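Local coordinates for peptide amidase (Stenotrophomonas maltophilia, PDB 1M22), which is a peptide amidase of the amidase signature family that probably hydrolyses the C-terminal carboxamide of peptides, at residues 459-464 against 478-483; 415-420 against 446-451; 18-23 against 67-72; 25-30 against 60-65; 327-332 against 383-388. One frame throughout, in Å; residues are numbered along the deposited sequence.

Contact 1: 459-464 against 478-483; sequences VGLLFM and YAYEQR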
# COMPACT_ATOMS: atom_id res chain seq x y z
N VAL A 459 -1.14 15.53 4.35
CA VAL A 459 -2.08 15.52 3.23
C VAL A 459 -1.24 15.13 2.01
O VAL A 459 -0.09 15.54 1.88
CB VAL A 459 -2.71 16.91 2.98
CG1 VAL A 459 -3.56 16.88 1.72
CG2 VAL A 459 -3.56 17.31 4.18
N GLY A 460 -1.82 14.33 1.13
CA GLY A 460 -1.09 13.90 -0.06
C GLY A 460 -1.72 14.30 -1.37
O GLY A 460 -2.91 14.62 -1.44
N LEU A 461 -0.90 14.29 -2.42
CA LEU A 461 -1.33 14.60 -3.78
C LEU A 461 -1.38 13.26 -4.52
O LEU A 461 -0.37 12.55 -4.63
CB LEU A 461 -0.35 15.54 -4.46
CG LEU A 461 -0.69 15.92 -5.90
CD1 LEU A 461 -1.99 16.71 -5.94
CD2 LEU A 461 0.46 16.74 -6.49
N LEU A 462 -2.56 12.93 -5.04
CA LEU A 462 -2.77 11.68 -5.76
C LEU A 462 -2.60 11.82 -7.26
O LEU A 462 -3.08 12.79 -7.86
CB LEU A 462 -4.18 11.17 -5.47
CG LEU A 462 -4.61 9.87 -6.16
CD1 LEU A 462 -3.93 8.69 -5.49
CD2 LEU A 462 -6.12 9.73 -6.09
N PHE A 463 -1.91 10.85 -7.86
CA PHE A 463 -1.71 10.79 -9.30
C PHE A 463 -2.35 9.49 -9.78
O PHE A 463 -2.12 8.43 -9.19
CB PHE A 463 -0.22 10.74 -9.69
CG PHE A 463 0.54 12.00 -9.43
CD1 PHE A 463 0.92 12.35 -8.14
CD2 PHE A 463 0.93 12.83 -10.48
CE1 PHE A 463 1.67 13.50 -7.90
CE2 PHE A 463 1.68 13.98 -10.25
CZ PHE A 463 2.05 14.32 -8.95
N MET A 464 -3.15 9.56 -10.84
CA MET A 464 -3.77 8.36 -11.41
C MET A 464 -3.55 8.36 -12.92
O MET A 464 -3.58 9.42 -13.56
CB MET A 464 -5.28 8.32 -11.12
CG MET A 464 -5.65 8.16 -9.65
SD MET A 464 -7.41 7.82 -9.40
CE MET A 464 -8.13 9.38 -9.89
N TYR A 478 7.89 12.10 -9.23
CA TYR A 478 9.25 12.42 -8.81
C TYR A 478 9.55 13.90 -9.07
O TYR A 478 10.10 14.59 -8.22
CB TYR A 478 10.26 11.55 -9.55
CG TYR A 478 11.69 11.81 -9.17
CD1 TYR A 478 12.20 11.37 -7.95
CD2 TYR A 478 12.55 12.51 -10.02
CE1 TYR A 478 13.53 11.61 -7.59
CE2 TYR A 478 13.87 12.76 -9.67
CZ TYR A 478 14.36 12.30 -8.46
OH TYR A 478 15.67 12.54 -8.10
N ALA A 479 9.20 14.37 -10.26
CA ALA A 479 9.44 15.77 -10.62
C ALA A 479 8.73 16.70 -9.65
O ALA A 479 9.27 17.74 -9.26
CB ALA A 479 8.98 16.03 -12.05
N TYR A 480 7.51 16.35 -9.27
CA TYR A 480 6.75 17.16 -8.32
C TYR A 480 7.42 17.13 -6.95
O TYR A 480 7.61 18.17 -6.31
CB TYR A 480 5.31 16.64 -8.19
CG TYR A 480 4.59 17.23 -7.00
CD1 TYR A 480 4.13 18.54 -7.02
CD2 TYR A 480 4.45 16.50 -5.82
CE1 TYR A 480 3.57 19.12 -5.88
CE2 TYR A 480 3.89 17.07 -4.68
CZ TYR A 480 3.45 18.38 -4.72
OH TYR A 480 2.93 18.95 -3.58
N GLU A 481 7.77 15.93 -6.50
CA GLU A 481 8.40 15.74 -5.21
C GLU A 481 9.71 16.50 -5.07
O GLU A 481 9.98 17.11 -4.03
CB GLU A 481 8.64 14.25 -4.98
CG GLU A 481 9.34 13.93 -3.68
CD GLU A 481 9.98 12.56 -3.71
OE1 GLU A 481 10.82 12.32 -4.60
OE2 GLU A 481 9.64 11.72 -2.85
N GLN A 482 10.53 16.45 -6.11
CA GLN A 482 11.83 17.10 -6.05
C GLN A 482 11.81 18.61 -5.94
O GLN A 482 12.77 19.21 -5.45
CB GLN A 482 12.69 16.65 -7.23
CG GLN A 482 13.10 15.19 -7.15
CD GLN A 482 13.78 14.86 -5.83
OE1 GLN A 482 13.22 14.15 -4.98
NE2 GLN A 482 14.99 15.37 -5.65
N ARG A 483 10.74 19.26 -6.38
CA ARG A 483 10.70 20.71 -6.25
C ARG A 483 9.88 21.16 -5.04
O ARG A 483 9.84 22.34 -4.73
CB ARG A 483 10.18 21.37 -7.53
CG ARG A 483 8.78 21.01 -7.98
CD ARG A 483 8.43 21.85 -9.21
NE ARG A 483 8.35 23.27 -8.87
CZ ARG A 483 8.86 24.26 -9.60
NH1 ARG A 483 9.51 24.02 -10.73
NH2 ARG A 483 8.71 25.51 -9.19
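Leu461 sets one methyl, CD2, squarely over the Tyr480 ring. The carbon stands 3.8 Å from the ring centroid and only 8° off the ring normal, so all six ring carbons lie at nearly equal range, the nearest being CZ of Tyr480, 3.8 Å from CD2 of Leu461. This is a CH-pi contact made by a single branch. Phe463, two residues on along the same strand face, reaches the base of the same tyrosine: its CZ comes within 4.1 Å of Tyr480 CB. Tyr480 is therefore touched at its ring by one side chain and at its root by the other. Its CG lies anti to the backbone N (chi1 166°), which carries the ring from the helix toward the strand. There is no polar bond between the two segments, and the three touching residues are all buried.

In the fold this is a helix lying on a sheet. Strand 457-464 belongs to the mixed eleven-stranded sheet of the amidase, and helix 470-484, the next element in the chain, folds back across one face of it. Leu461 and Phe463 point to that helix, while Leu462 between them points to the other face and packs on Tyr436 of helix 436-442.

Further out, Leu461 bonds through its backbone to Val449, which pairs the strand there with 446-454. Met451 of that strand touches both Leu461 and Tyr480. Helix 289-302 adds a second wall, Ile293 against Leu461 and Leu300 against Tyr480, and the same helix supplies Glu299, which forms a salt bridge with Arg483.

Contact 2: 415-420 against 446-451; sequences APTTGV and SLTVPM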
# COMPACT_ATOMS: atom_id res chain seq x y z
N ALA A 415 -5.40 14.92 -7.67
CA ALA A 415 -6.36 15.43 -6.71
C ALA A 415 -5.81 15.16 -5.32
O ALA A 415 -4.85 14.41 -5.16
CB ALA A 415 -7.68 14.69 -6.86
N PRO A 416 -6.39 15.81 -4.30
CA PRO A 416 -5.89 15.54 -2.95
C PRO A 416 -6.27 14.07 -2.76
O PRO A 416 -7.32 13.64 -3.23
CB PRO A 416 -6.73 16.45 -2.07
CG PRO A 416 -7.10 17.58 -2.99
CD PRO A 416 -7.41 16.87 -4.28
N THR A 417 -5.43 13.29 -2.08
CA THR A 417 -5.74 11.88 -1.88
C THR A 417 -6.95 11.65 -0.98
O THR A 417 -7.85 10.87 -1.31
CB THR A 417 -4.52 11.15 -1.29
OG1 THR A 417 -3.38 11.40 -2.13
CG2 THR A 417 -4.76 9.65 -1.21
N THR A 418 -6.97 12.35 0.15
CA THR A 418 -8.06 12.23 1.11
C THR A 418 -7.93 13.38 2.10
O THR A 418 -7.17 14.32 1.86
CB THR A 418 -7.98 10.86 1.85
OG1 THR A 418 -9.10 10.72 2.72
CG2 THR A 418 -6.68 10.75 2.66
N GLY A 419 -8.68 13.33 3.19
CA GLY A 419 -8.60 14.38 4.19
C GLY A 419 -7.51 14.02 5.19
O GLY A 419 -6.62 13.24 4.87
N VAL A 420 -7.58 14.58 6.39
CA VAL A 420 -6.57 14.29 7.40
C VAL A 420 -7.05 13.25 8.41
O VAL A 420 -8.23 12.92 8.47
CB VAL A 420 -6.15 15.55 8.18
CG1 VAL A 420 -5.53 16.55 7.22
CG2 VAL A 420 -7.35 16.15 8.89
N SER A 446 -2.08 4.14 -9.33
CA SER A 446 -2.26 5.37 -8.58
C SER A 446 -1.04 5.53 -7.68
O SER A 446 -0.41 4.55 -7.30
CB SER A 446 -3.56 5.33 -7.76
OG SER A 446 -3.56 4.28 -6.82
N LEU A 447 -0.72 6.78 -7.35
CA LEU A 447 0.47 7.07 -6.55
C LEU A 447 0.26 8.36 -5.78
O LEU A 447 -0.09 9.38 -6.37
CB LEU A 447 1.66 7.22 -7.51
CG LEU A 447 3.12 7.26 -7.07
CD1 LEU A 447 4.01 7.27 -8.32
CD2 LEU A 447 3.39 8.48 -6.22
N THR A 448 0.46 8.31 -4.46
CA THR A 448 0.30 9.51 -3.65
C THR A 448 1.66 10.00 -3.16
O THR A 448 2.52 9.20 -2.79
CB THR A 448 -0.65 9.26 -2.44
OG1 THR A 448 -0.81 10.48 -1.71
CG2 THR A 448 -0.09 8.19 -1.52
N VAL A 449 1.85 11.32 -3.19
CA VAL A 449 3.08 11.97 -2.75
C VAL A 449 2.72 13.05 -1.73
O VAL A 449 1.77 13.80 -1.92
CB VAL A 449 3.81 12.66 -3.93
CG1 VAL A 449 5.11 13.30 -3.44
CG2 VAL A 449 4.09 11.66 -5.04
N PRO A 450 3.48 13.14 -0.63
CA PRO A 450 3.19 14.16 0.38
C PRO A 450 3.16 15.57 -0.22
O PRO A 450 4.05 15.93 -1.00
CB PRO A 450 4.34 14.00 1.37
CG PRO A 450 4.61 12.53 1.31
CD PRO A 450 4.56 12.25 -0.17
N MET A 451 2.15 16.36 0.12
CA MET A 451 2.08 17.71 -0.41
C MET A 451 1.92 18.79 0.67
O MET A 451 1.75 19.96 0.36
CB MET A 451 0.95 17.83 -1.44
CG MET A 451 -0.45 17.90 -0.90
SD MET A 451 -1.54 18.58 -2.18
CE MET A 451 -0.86 20.11 -2.35
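Two threonine hydroxyls meet here: OG1 of Thr417 and OG1 of Thr448 lie 2.8 Å apart in a hydrogen bond in which either could be the donor. Segment 446-451 starts with Ser446, whose backbone bonds to Lys203 on one flank and whose side chain leans on Met464. Leu447 turns its side chain away from 415-420 and packs on Ala477 of helix 470-484. Thr448 comes next and faces Thr417. Its OG1 is anti to the backbone N (chi1 -178°), which extends the hydroxyl toward the other threonine, while Thr417 holds its own OG1 beside its backbone N; the two side chains cross at about a right angle. The bond dominates the meeting, for beyond it the nearest approach of side-chain atoms is Thr448 CB to Thr417 OG1 at 3.5 Å. Val449 points away again; it packs on Ala477 and Tyr480. Pro450 packs on Arg487, and Met451 packs on Leu292 and Ala296 of helix 289-302.

Strands 412-416, just before Thr417, and 446-454, which holds Thr448, are not neighbours. Strand 457-464 runs between them in the eleven-stranded sheet, and the hydroxyl pair spans it on the face where Leu462 touches Thr417. Thr417 is where the chain leaves strand 412-416, though its backbone still bonds to Gly460; its side chain lies about 11 Å from that of the nucleophile Ser189. The opposite face of the sheet here is covered by helix 470-484, packed on Leu447 and Val449, and by helix 289-302, whose Met289 and Ile293 cover Pro416.

Contact 3: 18-23 against 67-72; sequences ARMTAG and RERRDG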
# COMPACT_ATOMS: atom_id res chain seq x y z
N ALA A 18 24.64 3.02 -1.02
CA ALA A 18 25.93 3.64 -1.28
C ALA A 18 26.82 3.54 -0.04
O ALA A 18 28.02 3.27 -0.15
CB ALA A 18 25.75 5.10 -1.67
N ARG A 19 26.24 3.76 1.13
CA ARG A 19 26.99 3.68 2.38
C ARG A 19 27.53 2.28 2.62
O ARG A 19 28.69 2.11 3.01
CB ARG A 19 26.13 4.10 3.56
CG ARG A 19 25.66 5.54 3.52
CD ARG A 19 24.86 5.89 4.77
NE ARG A 19 24.28 7.22 4.71
CZ ARG A 19 23.63 7.80 5.72
NH1 ARG A 19 23.50 7.16 6.88
NH2 ARG A 19 23.12 9.01 5.58
N MET A 20 26.70 1.26 2.39
CA MET A 20 27.13 -0.11 2.59
C MET A 20 28.18 -0.49 1.55
O MET A 20 29.15 -1.19 1.87
CB MET A 20 25.93 -1.07 2.49
CG MET A 20 24.94 -0.94 3.64
SD MET A 20 23.67 -2.24 3.68
CE MET A 20 22.51 -1.65 2.45
N THR A 21 28.01 -0.02 0.33
CA THR A 21 28.95 -0.31 -0.75
C THR A 21 30.31 0.36 -0.51
O THR A 21 31.34 -0.12 -0.99
CB THR A 21 28.37 0.14 -2.11
OG1 THR A 21 27.15 -0.58 -2.35
CG2 THR A 21 29.34 -0.15 -3.24
N ALA A 22 30.30 1.45 0.25
CA ALA A 22 31.53 2.18 0.56
C ALA A 22 32.18 1.63 1.83
O ALA A 22 33.24 2.09 2.24
CB ALA A 22 31.24 3.66 0.72
N GLY A 23 31.52 0.65 2.44
CA GLY A 23 32.05 0.04 3.65
C GLY A 23 31.87 0.86 4.92
O GLY A 23 32.53 0.60 5.93
N ARG A 67 27.96 -11.16 4.61
CA ARG A 67 28.99 -12.12 4.23
C ARG A 67 29.09 -12.16 2.71
O ARG A 67 30.19 -12.18 2.15
CB ARG A 67 28.66 -13.52 4.78
CG ARG A 67 29.05 -13.73 6.24
CD ARG A 67 28.87 -15.18 6.68
NE ARG A 67 27.47 -15.53 6.92
CZ ARG A 67 26.80 -15.23 8.03
NH1 ARG A 67 27.40 -14.59 9.02
NH2 ARG A 67 25.53 -15.59 8.15
N GLU A 68 27.94 -12.14 2.04
CA GLU A 68 27.92 -12.16 0.58
C GLU A 68 28.61 -10.91 0.04
O GLU A 68 29.38 -10.98 -0.92
CB GLU A 68 26.48 -12.22 0.06
CG GLU A 68 25.74 -13.49 0.45
CD GLU A 68 24.28 -13.49 0.05
OE1 GLU A 68 23.70 -12.39 -0.11
OE2 GLU A 68 23.69 -14.58 -0.09
N ARG A 69 28.35 -9.76 0.66
CA ARG A 69 28.97 -8.52 0.23
C ARG A 69 30.49 -8.61 0.37
O ARG A 69 31.22 -8.26 -0.55
CB ARG A 69 28.45 -7.33 1.05
CG ARG A 69 29.00 -5.98 0.61
CD ARG A 69 28.47 -4.84 1.47
NE ARG A 69 27.03 -4.65 1.32
CZ ARG A 69 26.46 -3.97 0.32
NH1 ARG A 69 27.20 -3.41 -0.63
NH2 ARG A 69 25.14 -3.85 0.28
N ARG A 70 30.95 -9.10 1.51
CA ARG A 70 32.39 -9.23 1.75
C ARG A 70 33.00 -10.23 0.77
O ARG A 70 34.20 -10.17 0.49
CB ARG A 70 32.66 -9.66 3.19
CG ARG A 70 32.10 -8.71 4.25
CD ARG A 70 32.83 -8.84 5.59
NE ARG A 70 32.68 -10.16 6.20
CZ ARG A 70 31.58 -10.57 6.83
NH1 ARG A 70 30.52 -9.78 6.92
NH2 ARG A 70 31.53 -11.79 7.36
N ASP A 71 32.18 -11.13 0.25
CA ASP A 71 32.63 -12.15 -0.70
C ASP A 71 32.51 -11.66 -2.14
O ASP A 71 32.90 -12.35 -3.08
CB ASP A 71 31.81 -13.43 -0.52
CG ASP A 71 32.39 -14.61 -1.28
OD1 ASP A 71 33.57 -14.94 -1.05
OD2 ASP A 71 31.67 -15.20 -2.10
N GLY A 72 31.97 -10.46 -2.31
CA GLY A 72 31.81 -9.89 -3.63
C GLY A 72 30.65 -10.47 -4.43
O GLY A 72 30.71 -10.53 -5.66
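Arg69 crosses to Met20 and Thr21 on a chain that is fully extended through its first two torsions and then bends at chi3 (-66°), which lays the guanidinium against the other helix. The backbone placement of Met20 puts its CB over the centre of one face of that group. What meets are the C-terminal ends of two helices, 13-21 and 58-70, and both close in a Schellman motif: Gly23 and Gly72 each take positive phi, with bonds back into the last helical turn, as in Gly23 N to Met20 O and Gly72 N to Arg69 O. The arginine therefore comes from the last turn of one helix and lies on the last turn of the other.

The face contact is the firmer part. Met20 CB lies 3.6 Å from Arg69 NH2, and Met20 SD is a little farther from the same nitrogen, at 4.0 Å. The polar link is poorer: Arg69 NH1 donates to Thr21 OG1 over 3.3 Å at an angle of 133°, a weak bond whose oxygen stands obliquely to the guanidinium. Both groups have better partners one turn earlier in helix 13-21, Arg69 NH2 bonding to Gln17 OE1 and Thr21 OG1 to Gln17 O. Outside the pair, Leu74 and His79 pack on Arg69, and Met20 reaches Ile81. Thr21 lies at the exposed border, whereas Met20 is buried. The arginine also brushes the peptide of the helix end, with Arg69 CD 3.7 Å from Met20 O.

Contact 4: 25-30 against 60-65; sequences LDSTTL and KEAAER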
# COMPACT_ATOMS: atom_id res chain seq x y z
N LEU A 25 28.85 1.21 6.33
CA LEU A 25 27.65 0.67 6.98
C LEU A 25 27.44 -0.76 6.50
O LEU A 25 27.79 -1.10 5.38
CB LEU A 25 26.43 1.52 6.59
CG LEU A 25 25.04 1.07 7.07
CD1 LEU A 25 24.96 1.19 8.58
CD2 LEU A 25 23.97 1.92 6.41
N ASP A 26 26.90 -1.60 7.37
CA ASP A 26 26.59 -2.96 6.96
C ASP A 26 25.14 -3.27 7.30
O ASP A 26 24.51 -2.56 8.09
CB ASP A 26 27.53 -3.99 7.59
CG ASP A 26 27.62 -3.88 9.08
OD1 ASP A 26 26.59 -3.62 9.73
OD2 ASP A 26 28.74 -4.07 9.60
N SER A 27 24.62 -4.32 6.70
CA SER A 27 23.23 -4.69 6.92
C SER A 27 22.88 -5.01 8.37
O SER A 27 21.81 -4.64 8.84
CB SER A 27 22.86 -5.88 6.03
OG SER A 27 21.46 -6.10 6.06
N THR A 28 23.78 -5.68 9.09
CA THR A 28 23.47 -6.01 10.48
C THR A 28 23.33 -4.77 11.35
O THR A 28 22.47 -4.71 12.22
CB THR A 28 24.53 -6.97 11.09
OG1 THR A 28 25.84 -6.39 10.96
CG2 THR A 28 24.50 -8.31 10.38
N THR A 29 24.17 -3.76 11.10
CA THR A 29 24.09 -2.52 11.88
C THR A 29 22.77 -1.82 11.59
O THR A 29 22.06 -1.39 12.51
CB THR A 29 25.26 -1.57 11.52
OG1 THR A 29 26.50 -2.21 11.85
CG2 THR A 29 25.14 -0.27 12.30
N LEU A 30 22.43 -1.70 10.31
CA LEU A 30 21.19 -1.05 9.90
C LEU A 30 19.98 -1.80 10.43
O LEU A 30 19.05 -1.21 10.98
CB LEU A 30 21.14 -0.97 8.37
CG LEU A 30 19.96 -0.25 7.72
CD1 LEU A 30 19.84 1.17 8.25
CD2 LEU A 30 20.16 -0.24 6.21
N LYS A 60 20.00 -12.97 11.15
CA LYS A 60 20.66 -14.02 10.38
C LYS A 60 20.71 -13.62 8.91
O LYS A 60 21.74 -13.76 8.25
CB LYS A 60 19.90 -15.34 10.53
CG LYS A 60 20.49 -16.49 9.72
CD LYS A 60 19.72 -17.79 9.94
CE LYS A 60 18.31 -17.71 9.39
NZ LYS A 60 18.29 -17.52 7.91
N GLU A 61 19.58 -13.12 8.40
CA GLU A 61 19.50 -12.69 7.01
C GLU A 61 20.46 -11.54 6.74
O GLU A 61 21.20 -11.56 5.75
CB GLU A 61 18.06 -12.27 6.68
CG GLU A 61 17.10 -13.44 6.48
CD GLU A 61 15.65 -13.01 6.27
OE1 GLU A 61 15.40 -12.03 5.53
OE2 GLU A 61 14.75 -13.66 6.85
N ALA A 62 20.46 -10.54 7.62
CA ALA A 62 21.34 -9.40 7.46
C ALA A 62 22.81 -9.83 7.45
O ALA A 62 23.60 -9.36 6.63
CB ALA A 62 21.09 -8.39 8.57
N ALA A 63 23.16 -10.73 8.36
CA ALA A 63 24.54 -11.22 8.46
C ALA A 63 24.96 -11.99 7.22
O ALA A 63 26.12 -11.94 6.81
CB ALA A 63 24.69 -12.09 9.70
N GLU A 64 24.02 -12.71 6.62
CA GLU A 64 24.32 -13.47 5.41
C GLU A 64 24.53 -12.50 4.25
O GLU A 64 25.41 -12.70 3.42
CB GLU A 64 23.19 -14.45 5.10
CG GLU A 64 23.54 -15.50 4.05
CD GLU A 64 24.78 -16.30 4.41
OE1 GLU A 64 24.87 -16.77 5.57
OE2 GLU A 64 25.66 -16.48 3.54
N ARG A 65 23.72 -11.44 4.19
CA ARG A 65 23.88 -10.46 3.12
C ARG A 65 25.24 -9.78 3.26
O ARG A 65 25.89 -9.49 2.26
CB ARG A 65 22.78 -9.39 3.17
CG ARG A 65 21.32 -9.89 3.11
CD ARG A 65 20.89 -10.60 1.83
NE ARG A 65 21.33 -11.96 1.78
CZ ARG A 65 20.73 -13.13 2.02
NH1 ARG A 65 19.47 -13.31 2.39
NH2 ARG A 65 21.52 -14.17 1.89
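This is close helix packing, with the first turn of helix 27-43 set against the side of helix 58-70 at a pair of alanines, in the N-terminal helical region of the chain. Small residues let the backbones come near: the CA atoms of Thr28 and Ala62 are 5.0 Å apart. Thr28 lays its methyl over the chain between Ala62 and Ala63, with Thr28 CG2 3.4 Å from Ala63 N. The same methyl lies 3.5 Å from Ala63 CA, tighter than usual for two carbons. Having CG2 beside the backbone N, with OG1 at chi1 55°, gives the methyl this inward position. Ser27 points at the other alanine, its OG 3.4 Å from Ala62 CB, while the hydroxyl is held by Gly80 O.

The helix start is secured by two acids. Asp26 is the N-cap: its OD1 accepts from Thr29 N at 2.8 Å, nearly along the C-O bond direction. From helix 58-70, Asp66 takes the first two amides of the helix, Ser27 N on OD1 and Thr28 N on OD2. Across 25-30 and 60-65 themselves no hydrogen bond forms. The Thr28 methyl against the backbone at Ala63, and the serine against Ala62 CB, make the close contact, and the polar grip comes from Asp66 one turn on; with two carboxylates at a helix N-terminus, the amides and helix dipole there would probably offset their negative charge.

Contact 5: 327-332 against 383-388; sequences LYEFKA and PAYIRA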
# COMPACT_ATOMS: atom_id res chain seq x y z
N LEU A 327 -17.77 -9.01 -2.66
CA LEU A 327 -18.36 -10.06 -1.84
C LEU A 327 -18.16 -11.43 -2.49
O LEU A 327 -17.74 -12.38 -1.83
CB LEU A 327 -19.85 -9.80 -1.62
CG LEU A 327 -20.20 -8.61 -0.72
CD1 LEU A 327 -21.68 -8.28 -0.85
CD2 LEU A 327 -19.84 -8.93 0.72
N TYR A 328 -18.46 -11.53 -3.78
CA TYR A 328 -18.31 -12.80 -4.48
C TYR A 328 -16.86 -13.25 -4.57
O TYR A 328 -16.54 -14.40 -4.31
CB TYR A 328 -18.88 -12.70 -5.91
CG TYR A 328 -20.38 -12.83 -6.00
CD1 TYR A 328 -21.22 -11.79 -5.63
CD2 TYR A 328 -20.96 -14.01 -6.49
CE1 TYR A 328 -22.61 -11.90 -5.75
CE2 TYR A 328 -22.34 -14.13 -6.61
CZ TYR A 328 -23.16 -13.08 -6.24
OH TYR A 328 -24.52 -13.19 -6.36
N GLU A 329 -15.98 -12.32 -4.95
CA GLU A 329 -14.57 -12.67 -5.09
C GLU A 329 -13.90 -12.97 -3.76
O GLU A 329 -12.97 -13.78 -3.70
CB GLU A 329 -13.85 -11.56 -5.86
CG GLU A 329 -14.35 -11.43 -7.29
CD GLU A 329 -13.57 -10.44 -8.13
OE1 GLU A 329 -12.53 -9.93 -7.65
OE2 GLU A 329 -13.99 -10.18 -9.28
N PHE A 330 -14.35 -12.33 -2.68
CA PHE A 330 -13.76 -12.58 -1.37
C PHE A 330 -14.01 -14.02 -0.94
O PHE A 330 -13.09 -14.70 -0.50
CB PHE A 330 -14.34 -11.62 -0.33
CG PHE A 330 -13.86 -11.88 1.07
CD1 PHE A 330 -12.53 -11.66 1.42
CD2 PHE A 330 -14.73 -12.36 2.04
CE1 PHE A 330 -12.07 -11.92 2.72
CE2 PHE A 330 -14.29 -12.62 3.34
CZ PHE A 330 -12.96 -12.40 3.68
N LYS A 331 -15.24 -14.50 -1.07
CA LYS A 331 -15.51 -15.87 -0.67
C LYS A 331 -14.71 -16.85 -1.52
O LYS A 331 -14.03 -17.73 -1.00
CB LYS A 331 -17.00 -16.21 -0.79
CG LYS A 331 -17.30 -17.64 -0.35
CD LYS A 331 -18.77 -18.00 -0.50
CE LYS A 331 -19.03 -19.40 0.02
NZ LYS A 331 -20.47 -19.76 -0.07
N ALA A 332 -14.78 -16.68 -2.84
CA ALA A 332 -14.07 -17.56 -3.75
C ALA A 332 -12.56 -17.53 -3.52
O ALA A 332 -11.92 -18.57 -3.40
CB ALA A 332 -14.39 -17.20 -5.19
N PRO A 383 -24.89 -14.74 -12.86
CA PRO A 383 -25.00 -13.66 -13.84
C PRO A 383 -24.89 -12.27 -13.22
O PRO A 383 -24.30 -11.36 -13.82
CB PRO A 383 -26.37 -13.90 -14.46
CG PRO A 383 -26.49 -15.39 -14.41
CD PRO A 383 -26.00 -15.70 -13.02
N ALA A 384 -25.45 -12.10 -12.03
CA ALA A 384 -25.40 -10.81 -11.34
C ALA A 384 -23.97 -10.41 -11.02
O ALA A 384 -23.61 -9.23 -11.11
CB ALA A 384 -26.22 -10.88 -10.05
N TYR A 385 -23.15 -11.39 -10.65
CA TYR A 385 -21.75 -11.11 -10.34
C TYR A 385 -21.01 -10.75 -11.62
O TYR A 385 -20.27 -9.77 -11.67
CB TYR A 385 -21.08 -12.32 -9.69
CG TYR A 385 -19.57 -12.29 -9.81
CD1 TYR A 385 -18.81 -11.35 -9.12
CD2 TYR A 385 -18.91 -13.16 -10.68
CE1 TYR A 385 -17.43 -11.27 -9.29
CE2 TYR A 385 -17.54 -13.09 -10.87
CZ TYR A 385 -16.80 -12.14 -10.17
OH TYR A 385 -15.45 -12.06 -10.39
N ILE A 386 -21.21 -11.56 -12.66
CA ILE A 386 -20.55 -11.32 -13.94
C ILE A 386 -20.86 -9.91 -14.44
O ILE A 386 -19.96 -9.20 -14.89
CB ILE A 386 -20.99 -12.37 -14.98
CG1 ILE A 386 -20.53 -13.76 -14.54
CG2 ILE A 386 -20.42 -12.02 -16.35
CD1 ILE A 386 -20.91 -14.88 -15.49
N ARG A 387 -22.12 -9.50 -14.34
CA ARG A 387 -22.51 -8.17 -14.78
C ARG A 387 -21.82 -7.10 -13.93
O ARG A 387 -21.30 -6.12 -14.46
CB ARG A 387 -24.03 -7.99 -14.70
CG ARG A 387 -24.83 -8.93 -15.59
CD ARG A 387 -26.26 -8.42 -15.78
NE ARG A 387 -27.01 -8.36 -14.52
CZ ARG A 387 -27.54 -9.42 -13.91
NH1 ARG A 387 -27.41 -10.63 -14.44
NH2 ARG A 387 -28.20 -9.26 -12.78
N ALA A 388 -21.82 -7.30 -12.62
CA ALA A 388 -21.21 -6.35 -11.70
C ALA A 388 -19.72 -6.16 -11.97
O ALA A 388 -19.23 -5.04 -12.02
CB ALA A 388 -21.43 -6.81 -10.26
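Helix 319-340 and helix 383-407 pack together here through a tyrosine pair and a buried tyrosine-glutamate bond, on the helical part of the amidase fold away from the catalytic residues. Tyr328 and Tyr385 point at each other and slide past in opposite directions. Their planes are 22° apart but the centroids are 5.3 Å apart, so the rings barely overlap. What covers the Tyr328 ring is the base of its partner: Tyr385 CB stands 3.7 Å from the Tyr328 centroid, close to its normal. In exchange Tyr328 CB approaches Tyr385 CD1 to 3.5 Å. Tyr385 is swung out from its helix, CG opposite the backbone N, and its ring runs past Tyr328 to Glu329.

Glu329 itself is positioned by serines, Ser218 on OE1 and Ser220 on OE2, and Phe219 packs on both Glu329 and Tyr385. A bound HEPES buffer molecule lies about 5 Å from the Tyr385 side chain. The carboxylate plane is turned 73° from the Tyr385 ring, and Tyr385 OH donates to Glu329 OE2 at 2.6 Å, arriving on the anti side and 23° out of the carboxylate plane.

Overall arrangement
The five contacts fall into two touching pairs and one outlier. Contacts 1 and 2, their centres 8 Å apart, share the sheet: Leu462 N reaches Ala415 O at 2.7 Å, probably a hydrogen bond, and Tyr480 OH packs 3.1 Å from Met451 CB. Contacts 3 and 4, with centres 10 Å apart, share helix 58-70, and Met20 CG packs 3.3 Å from Leu25 O; contact 4 closes a shorter loop within that of contact 3. Contact 5 lies across the chain's centre from them, 50 Å from contact 3 between centres. Of the five, contact 2 approaches the catalytic Ser189, whereas the others lie away from the active-site residues.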